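Local coordinates for protein xyloglucan-specific endo-beta-1,4-glucanase BoGH5A (Bacteroides ovatus, PDB 3ZMR) that cleaves the beta-1,4-glucan backbone of xyloglucans internally, with retention of the beta-configuration, releasing xyloglucan oligosaccharides, at residues 25-31 against 54-60; 43-47 against 59-63. All blocks are in the same frame, centred on the assembly; numbering follows the deposited sequence.

Interaction 1: 25-31 against 54-60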
ATOM      1  N   ARG A  25       8.228  16.714  18.064  1.00 16.00           N
ATOM      2  CA  ARG A  25       8.052  17.705  19.110  1.00 13.61           C
ATOM      3  C   ARG A  25       9.293  17.795  19.993  1.00 13.25           C
ATOM      4  O   ARG A  25      10.032  16.820  20.147  1.00 15.36           O
ATOM      5  CB  ARG A  25       6.816  17.396  19.975  1.00 14.27           C
ATOM      6  CG  ARG A  25       7.020  16.344  21.063  1.00 24.14           C
ATOM      7  CD  ARG A  25       6.442  14.979  20.775  1.00 41.70           C
ATOM      8  NE  ARG A  25       6.607  14.143  21.971  1.00 65.08           N
ATOM      9  CZ  ARG A  25       7.466  13.131  22.143  1.00181.44           C
ATOM     10  NH1 ARG A  25       8.277  12.734  21.165  1.00131.78           N
ATOM     11  NH2 ARG A  25       7.511  12.494  23.326  1.00 28.97           N
ATOM     12  N   GLN A  26       9.483  18.964  20.596  1.00 13.09           N
ATOM     13  CA  GLN A  26      10.528  19.221  21.566  1.00 14.72           C
ATOM     14  C   GLN A  26       9.924  20.020  22.712  1.00 13.29           C
ATOM     15  O   GLN A  26       9.262  21.046  22.502  1.00 14.65           O
ATOM     16  CB  GLN A  26      11.716  19.991  20.979  1.00 13.21           C
ATOM     17  CG  GLN A  26      12.465  19.182  19.917  1.00 14.85           C
ATOM     18  CD  GLN A  26      13.537  19.977  19.212  1.00 15.71           C
ATOM     19  OE1 GLN A  26      14.069  20.944  19.749  1.00 18.24           O
ATOM     20  NE2 GLN A  26      13.859  19.569  18.002  1.00 15.76           N
ATOM     21  N   THR A  27      10.194  19.544  23.927  1.00 12.17           N
ATOM     22  CA  THR A  27       9.779  20.254  25.135  1.00 11.67           C
ATOM     23  C   THR A  27      10.859  21.289  25.499  1.00 13.11           C
ATOM     24  O   THR A  27      12.070  20.971  25.620  1.00 14.51           O
ATOM     25  CB  THR A  27       9.563  19.295  26.310  1.00 12.03           C
ATOM     26  OG1 THR A  27       8.565  18.344  25.972  1.00 13.57           O
ATOM     27  CG2 THR A  27       9.131  20.030  27.569  1.00 13.86           C
ATOM     28  N   ILE A  28      10.422  22.532  25.654  1.00 12.96           N
ATOM     29  CA  ILE A  28      11.268  23.609  26.142  1.00 13.76           C
ATOM     30  C   ILE A  28      10.715  24.108  27.482  1.00 13.05           C
ATOM     31  O   ILE A  28       9.633  23.703  27.910  1.00 13.69           O
ATOM     32  CB  ILE A  28      11.416  24.753  25.106  1.00 14.34           C
ATOM     33  CG1 ILE A  28      10.116  25.571  24.951  1.00 14.78           C
ATOM     34  CG2 ILE A  28      11.918  24.159  23.790  1.00 14.39           C
ATOM     35  CD1 ILE A  28      10.286  26.799  24.071  1.00 18.35           C
ATOM     36  N   GLN A  29      11.468  24.986  28.134  1.00 13.13           N
ATOM     37  CA  GLN A  29      11.027  25.587  29.387  1.00 13.94           C
ATOM     38  C   GLN A  29      11.018  27.103  29.279  1.00 13.83           C
ATOM     39  O   GLN A  29      11.988  27.717  28.858  1.00 17.39           O
ATOM     40  CB  GLN A  29      11.882  25.108  30.571  1.00 15.94           C
ATOM     41  CG  GLN A  29      11.312  25.456  31.944  1.00 16.93           C
ATOM     42  CD  GLN A  29      12.124  24.873  33.083  1.00 22.05           C
ATOM     43  OE1 GLN A  29      13.341  25.070  33.161  1.00 23.46           O
ATOM     44  NE2 GLN A  29      11.465  24.171  33.983  1.00 20.64           N
ATOM     45  N   ILE A  30       9.903  27.681  29.693  1.00 14.62           N
ATOM     46  CA  ILE A  30       9.713  29.127  29.803  1.00 14.72           C
ATOM     47  C   ILE A  30       9.740  29.496  31.300  1.00 16.04           C
ATOM     48  O   ILE A  30       8.984  28.956  32.083  1.00 19.03           O
ATOM     49  CB  ILE A  30       8.350  29.562  29.215  1.00 18.14           C
ATOM     50  CG1 ILE A  30       8.170  29.059  27.774  1.00 21.45           C
ATOM     51  CG2 ILE A  30       8.172  31.078  29.328  1.00 20.00           C
ATOM     52  CD1 ILE A  30       9.330  29.345  26.833  1.00 24.06           C
ATOM     53  N   ASP A  31      10.636  30.395  31.696  1.00 20.20           N
ATOM     54  CA  ASP A  31      10.721  30.860  33.086  1.00 19.60           C
ATOM     55  C   ASP A  31      10.185  32.285  33.141  1.00 21.52           C
ATOM     56  O   ASP A  31      10.935  33.257  33.065  1.00 22.72           O
ATOM     57  CB  ASP A  31      12.172  30.783  33.567  1.00 24.48           C
ATOM     58  CG  ASP A  31      12.321  30.957  35.073  1.00 46.44           C
ATOM     59  OD1 ASP A  31      11.327  31.203  35.775  1.00 29.52           O
ATOM     60  OD2 ASP A  31      13.463  30.846  35.566  1.00 40.53           O
ATOM     61  N   GLY A  54       4.268  31.493  35.160  1.00 17.82           N
ATOM     62  CA  GLY A  54       5.397  30.936  35.879  1.00 19.54           C
ATOM     63  C   GLY A  54       6.329  30.149  34.990  1.00 18.33           C
ATOM     64  O   GLY A  54       6.551  30.496  33.831  1.00 17.39           O
ATOM     65  N   LYS A  55       6.849  29.080  35.581  1.00 15.91           N
ATOM     66  CA  LYS A  55       7.909  28.282  35.002  1.00 15.80           C
ATOM     67  C   LYS A  55       7.291  26.985  34.471  1.00 15.16           C
ATOM     68  O   LYS A  55       6.929  26.084  35.232  1.00 21.44           O
ATOM     69  CB  LYS A  55       8.986  28.008  36.041  1.00 15.48           C
ATOM     70  CG  LYS A  55      10.260  27.401  35.511  1.00 17.65           C
ATOM     71  CD  LYS A  55      11.306  27.367  36.627  1.00 25.63           C
ATOM     72  CE  LYS A  55      12.636  26.854  36.127  1.00 35.60           C
ATOM     73  NZ  LYS A  55      13.656  27.009  37.200  1.00 48.88           N
ATOM     74  N   GLN A  56       7.171  26.927  33.148  1.00 12.72           N
ATOM     75  CA  GLN A  56       6.343  25.940  32.436  1.00 10.63           C
ATOM     76  C   GLN A  56       7.086  25.170  31.378  1.00 10.61           C
ATOM     77  O   GLN A  56       7.843  25.749  30.594  1.00 13.61           O
ATOM     78  CB  GLN A  56       5.205  26.692  31.734  1.00 13.05           C
ATOM     79  CG  GLN A  56       4.178  25.843  31.004  1.00 13.54           C
ATOM     80  CD  GLN A  56       3.394  24.978  31.965  1.00 12.72           C
ATOM     81  OE1 GLN A  56       2.885  25.469  32.965  1.00 14.30           O
ATOM     82  NE2 GLN A  56       3.298  23.695  31.669  1.00 12.71           N
ATOM     83  N   TYR A  57       6.824  23.859  31.313  1.00 11.93           N
ATOM     84  CA  TYR A  57       7.239  23.063  30.158  1.00 10.32           C
ATOM     85  C   TYR A  57       6.260  23.243  29.008  1.00 11.88           C
ATOM     86  O   TYR A  57       5.047  22.951  29.142  1.00 11.90           O
ATOM     87  CB  TYR A  57       7.403  21.586  30.501  1.00 11.80           C
ATOM     88  CG  TYR A  57       8.646  21.296  31.307  1.00 10.98           C
ATOM     89  CD1 TYR A  57       9.926  21.655  30.841  1.00 15.45           C
ATOM     90  CD2 TYR A  57       8.554  20.640  32.526  1.00 13.68           C
ATOM     91  CE1 TYR A  57      11.046  21.363  31.578  1.00 14.27           C
ATOM     92  CE2 TYR A  57       9.686  20.340  33.252  1.00 19.65           C
ATOM     93  CZ  TYR A  57      10.934  20.734  32.775  1.00 16.50           C
ATOM     94  OH  TYR A  57      12.084  20.445  33.506  1.00 17.63           O
ATOM     95  N   VAL A  58       6.788  23.736  27.881  1.00 14.01           N
ATOM     96  CA  VAL A  58       6.003  24.055  26.703  1.00 13.65           C
ATOM     97  C   VAL A  58       6.548  23.234  25.535  1.00 12.62           C
ATOM     98  O   VAL A  58       7.763  23.126  25.354  1.00 12.65           O
ATOM     99  CB  VAL A  58       6.097  25.564  26.340  1.00 13.87           C
ATOM    100  CG1 VAL A  58       5.379  25.903  25.025  1.00 26.75           C
ATOM    101  CG2 VAL A  58       5.510  26.392  27.481  1.00 19.94           C
ATOM    102  N   ASN A  59       5.640  22.644  24.765  1.00 12.36           N
ATOM    103  CA  ASN A  59       6.027  21.887  23.585  1.00 11.68           C
ATOM    104  C   ASN A  59       5.994  22.711  22.324  1.00 11.94           C
ATOM    105  O   ASN A  59       5.066  23.481  22.087  1.00 14.32           O
ATOM    106  CB  ASN A  59       5.177  20.641  23.417  1.00 13.04           C
ATOM    107  CG  ASN A  59       5.708  19.462  24.188  1.00 12.54           C
ATOM    108  OD1 ASN A  59       6.269  19.583  25.277  1.00 13.18           O
ATOM    109  ND2 ASN A  59       5.511  18.300  23.621  1.00 14.28           N
ATOM    110  N   ILE A  60       7.058  22.582  21.548  1.00 13.38           N
ATOM    111  CA  ILE A  60       7.091  23.124  20.191  1.00 13.69           C
ATOM    112  C   ILE A  60       7.024  21.923  19.239  1.00 12.39           C
ATOM    113  O   ILE A  60       7.864  21.020  19.319  1.00 13.60           O
ATOM    114  CB  ILE A  60       8.360  23.973  19.931  1.00 13.13           C
ATOM    115  CG1 ILE A  60       8.461  25.123  20.957  1.00 15.21           C
ATOM    116  CG2 ILE A  60       8.350  24.514  18.504  1.00 14.96           C
ATOM    117  CD1 ILE A  60       7.277  26.085  21.001  1.00 17.13           C
TER
HETATM  118  O   HOH W   1       8.702  23.811  34.021  1.00 16.83           O
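Q29 lies across the ring of Y57 on the neighbouring strand, and its side chain is worth following outward. Q29 CB sits 4.0 Å from Y57 CE1. CG, anti to the backbone N (chi1 -168°), passes the carbonyl oxygen of Q56, and the extended chain then carries the amide over one face of the Y57 ring. Q29 NE2 stands 3.7 Å from Y57 CZ, with amide and ring planes only 7° apart; a water accepts a hydrogen bond from NE2 and donates one to K55 O, tying the amide to the opposite backbone. Q29 OE1 turns to the aliphatic part of K55, 3.5 Å from K55 CE. These residues belong to an antiparallel pair of strands in the N-terminal beta domain, its BACON module; six backbone hydrogen bonds join Q26, I28 and I30 to I60, V58 and Q56. Next to the ring, T27 CG2 lies against Y57 CD1 at 3.7 Å, while T27 OG1 donates to N59 OD1 at 2.7 Å from above the amide plane. On the other face, between Q26 and Q56 at its ends, I28, I30, V58 and I60 are buried and apolar: I30 CG1 meets V58 CG2 at 3.8 Å, I28 CD1 reaches I60 CG1, and W36 and I38 of strand 36-40 pack against V58.

Interaction 2: 43-47 against 59-63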
ATOM      1  N   SER A  43       2.099  28.311  10.413  1.00 23.55           N
ATOM      2  CA  SER A  43       1.049  27.369  10.807  1.00 28.97           C
ATOM      3  C   SER A  43       1.576  25.962  11.045  1.00 24.61           C
ATOM      4  O   SER A  43       0.963  25.204  11.783  1.00 25.78           O
ATOM      5  CB  SER A  43      -0.076  27.339   9.765  1.00 41.22           C
ATOM      6  OG  SER A  43       0.394  26.901   8.505  1.00 45.61           O
ATOM      7  N   TRP A  44       2.723  25.630  10.449  1.00 19.54           N
ATOM      8  CA  TRP A  44       3.313  24.271  10.612  1.00 18.80           C
ATOM      9  C   TRP A  44       4.141  24.110  11.900  1.00 19.18           C
ATOM     10  O   TRP A  44       4.601  23.016  12.241  1.00 16.80           O
ATOM     11  CB  TRP A  44       4.190  23.878   9.405  1.00 19.72           C
ATOM     12  CG  TRP A  44       5.304  24.870   9.060  1.00 19.29           C
ATOM     13  CD1 TRP A  44       5.238  25.872   8.113  1.00 20.22           C
ATOM     14  CD2 TRP A  44       6.611  24.990   9.663  1.00 17.19           C
ATOM     15  NE1 TRP A  44       6.410  26.571   8.075  1.00 23.74           N
ATOM     16  CE2 TRP A  44       7.267  26.075   9.017  1.00 22.02           C
ATOM     17  CE3 TRP A  44       7.305  24.281  10.670  1.00 15.48           C
ATOM     18  CZ2 TRP A  44       8.561  26.473   9.342  1.00 21.30           C
ATOM     19  CZ3 TRP A  44       8.613  24.684  10.998  1.00 17.06           C
ATOM     20  CH2 TRP A  44       9.229  25.765  10.308  1.00 18.06           C
ATOM     21  N   CYS A  45       4.332  25.213  12.602  1.00 20.01           N
ATOM     22  CA  CYS A  45       5.029  25.260  13.866  1.00 18.67           C
ATOM     23  C   CYS A  45       4.030  25.687  14.948  1.00 19.38           C
ATOM     24  O   CYS A  45       3.460  26.779  14.904  1.00 21.09           O
ATOM     25  CB  CYS A  45       6.198  26.241  13.786  1.00 18.27           C
ATOM     26  SG  CYS A  45       7.167  26.370  15.300  1.00 19.59           S
ATOM     27  N   LYS A  46       3.788  24.790  15.894  1.00 18.67           N
ATOM     28  CA  LYS A  46       2.799  25.026  16.944  1.00 18.19           C
ATOM     29  C   LYS A  46       3.418  24.994  18.336  1.00 15.55           C
ATOM     30  O   LYS A  46       4.304  24.207  18.628  1.00 20.09           O
ATOM     31  CB  LYS A  46       1.638  24.020  16.845  1.00 22.12           C
ATOM     32  CG  LYS A  46       0.695  24.250  15.658  1.00 31.93           C
ATOM     33  CD  LYS A  46       0.003  25.611  15.708  1.00 78.54           C
ATOM     34  CE  LYS A  46      -0.895  25.837  14.503  1.00 84.02           C
ATOM     35  NZ  LYS A  46      -1.237  27.275  14.323  1.00 92.35           N
ATOM     36  N   SER A  47       2.909  25.868  19.186  1.00 15.57           N
ATOM     37  CA  SER A  47       3.166  25.859  20.628  1.00 15.22           C
ATOM     38  C   SER A  47       2.006  25.178  21.342  1.00 14.62           C
ATOM     39  O   SER A  47       0.837  25.404  21.017  1.00 16.53           O
ATOM     40  CB  SER A  47       3.316  27.279  21.184  1.00 14.79           C
ATOM     41  OG  SER A  47       3.442  27.275  22.589  1.00 16.67           O
ATOM     42  N   ASN A  59       5.640  22.644  24.765  1.00 12.36           N
ATOM     43  CA  ASN A  59       6.027  21.887  23.585  1.00 11.68           C
ATOM     44  C   ASN A  59       5.994  22.711  22.324  1.00 11.94           C
ATOM     45  O   ASN A  59       5.066  23.481  22.087  1.00 14.32           O
ATOM     46  CB  ASN A  59       5.177  20.641  23.417  1.00 13.04           C
ATOM     47  CG  ASN A  59       5.708  19.462  24.188  1.00 12.54           C
ATOM     48  OD1 ASN A  59       6.269  19.583  25.277  1.00 13.18           O
ATOM     49  ND2 ASN A  59       5.511  18.300  23.621  1.00 14.28           N
ATOM     50  N   ILE A  60       7.058  22.582  21.548  1.00 13.38           N
ATOM     51  CA  ILE A  60       7.091  23.124  20.191  1.00 13.69           C
ATOM     52  C   ILE A  60       7.024  21.923  19.239  1.00 12.39           C
ATOM     53  O   ILE A  60       7.864  21.020  19.319  1.00 13.60           O
ATOM     54  CB  ILE A  60       8.360  23.973  19.931  1.00 13.13           C
ATOM     55  CG1 ILE A  60       8.461  25.123  20.957  1.00 15.21           C
ATOM     56  CG2 ILE A  60       8.350  24.514  18.504  1.00 14.96           C
ATOM     57  CD1 ILE A  60       7.277  26.085  21.001  1.00 17.13           C
ATOM     58  N   THR A  61       5.998  21.918  18.389  1.00 13.30           N
ATOM     59  CA  THR A  61       5.686  20.795  17.512  1.00 13.60           C
ATOM     60  C   THR A  61       5.675  21.260  16.059  1.00 15.47           C
ATOM     61  O   THR A  61       5.093  22.300  15.716  1.00 20.30           O
ATOM     62  CB  THR A  61       4.324  20.160  17.880  1.00 19.02           C
ATOM     63  OG1 THR A  61       4.308  19.871  19.285  1.00 18.69           O
ATOM     64  CG2 THR A  61       4.073  18.854  17.090  1.00 22.34           C
ATOM     65  N   VAL A  62       6.332  20.490  15.204  1.00 14.77           N
ATOM     66  CA  VAL A  62       6.327  20.762  13.783  1.00 15.15           C
ATOM     67  C   VAL A  62       5.583  19.671  13.039  1.00 15.89           C
ATOM     68  O   VAL A  62       5.677  18.475  13.374  1.00 16.32           O
ATOM     69  CB  VAL A  62       7.759  20.929  13.198  1.00 16.18           C
ATOM     70  CG1 VAL A  62       8.483  22.107  13.867  1.00 25.42           C
ATOM     71  CG2 VAL A  62       8.578  19.634  13.290  1.00 17.44           C
ATOM     72  N   GLU A  63       4.885  20.102  12.000  1.00 18.04           N
ATOM     73  CA  GLU A  63       4.317  19.183  11.024  1.00 16.30           C
ATOM     74  C   GLU A  63       5.430  18.600  10.167  1.00 19.03           C
ATOM     75  O   GLU A  63       6.511  19.173  10.042  1.00 16.03           O
ATOM     76  CB  GLU A  63       3.314  19.917  10.129  1.00 19.48           C
ATOM     77  CG  GLU A  63       2.048  20.347  10.840  1.00 21.56           C
ATOM     78  CD  GLU A  63       1.106  21.169   9.973  1.00 33.61           C
ATOM     79  OE1 GLU A  63       1.494  21.583   8.849  1.00 35.57           O
ATOM     80  OE2 GLU A  63      -0.033  21.421  10.432  1.00 36.12           O
TER
HETATM   81  O   HOH W   2       0.655  22.676  12.870  1.00 35.21           O
HETATM   82  O   HOH W   3       0.225  24.062   8.185  1.00 53.81           O
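W44 meets V62 at the rim of its indole: V62 CG1 lies in the ring plane, 3.9 Å from W44 CZ3, and the two side chains run alongside each other in the same direction. Further along the same face, C45 SG touches I60 CG2 at 3.9 Å, and I60 CD1 rests on the CB of S47. I60 reaches both C45 and S47 because its branches part at CB: CG2 is anti to the backbone N and goes to the cysteine, while CG1 (chi1 -57°) takes CD1 out to the serine. With an alanine at I60, CG2 and CD1 would be gone, and C45 SG and S47 CB are likely to be left without the side chain that touches them from this strand.

Behind these side chains the backbone sets the spacing. K46 and T61 form a hydrogen-bonded antiparallel pair, K46 N donating to T61 O at 2.8 Å and T61 N to K46 O at 2.9 Å. Beyond the strand end, E63 N donates to W44 O at 2.9 Å, which probably helps hold W44 beside V62. The E63 carboxylate lies alongside W44, E63 OE1 3.6 Å from W44 CB, and two waters link it to S43: one donates to S43 O and E63 OE2, the other donates to E63 OE1 and is also hydrogen-bonded to S43 OG.

Farther out, R71 makes a cation-pi contact with W44. The second sheet, through A73, V75 and V89 of strands 71-78 and 85-91, packs on C45, and it also meets I60 and V62, with W44 beside them. This is the facing-sheet packing of a beta sandwich, here in the BACON module, which does not bind carbohydrate and may serve to distance the catalytic barrel from the cell surface.

Overall arrangement
Interactions 1 and 2 lie along the two sides of strand 55-62, the middle strand of a three-stranded antiparallel sheet; they share N59 and I60. In both, the face turned to the second sheet carries the buried apolar residues (I28, I30, V58 and I60; C45 and V62), with Q26, Q56 and S47 among them, whereas the other face is mostly polar and more exposed. They differ in what the outer surface carries: interaction 1 is a long pairing with an amide laid on a tyrosine ring, interaction 2 a short one that ends in a water-bridged carboxylate. The two also touch directly, through V58 CG1 against S47 OG and R25 CB against T61 OG1. Both lie away from the substrate-binding site of the catalytic barrel.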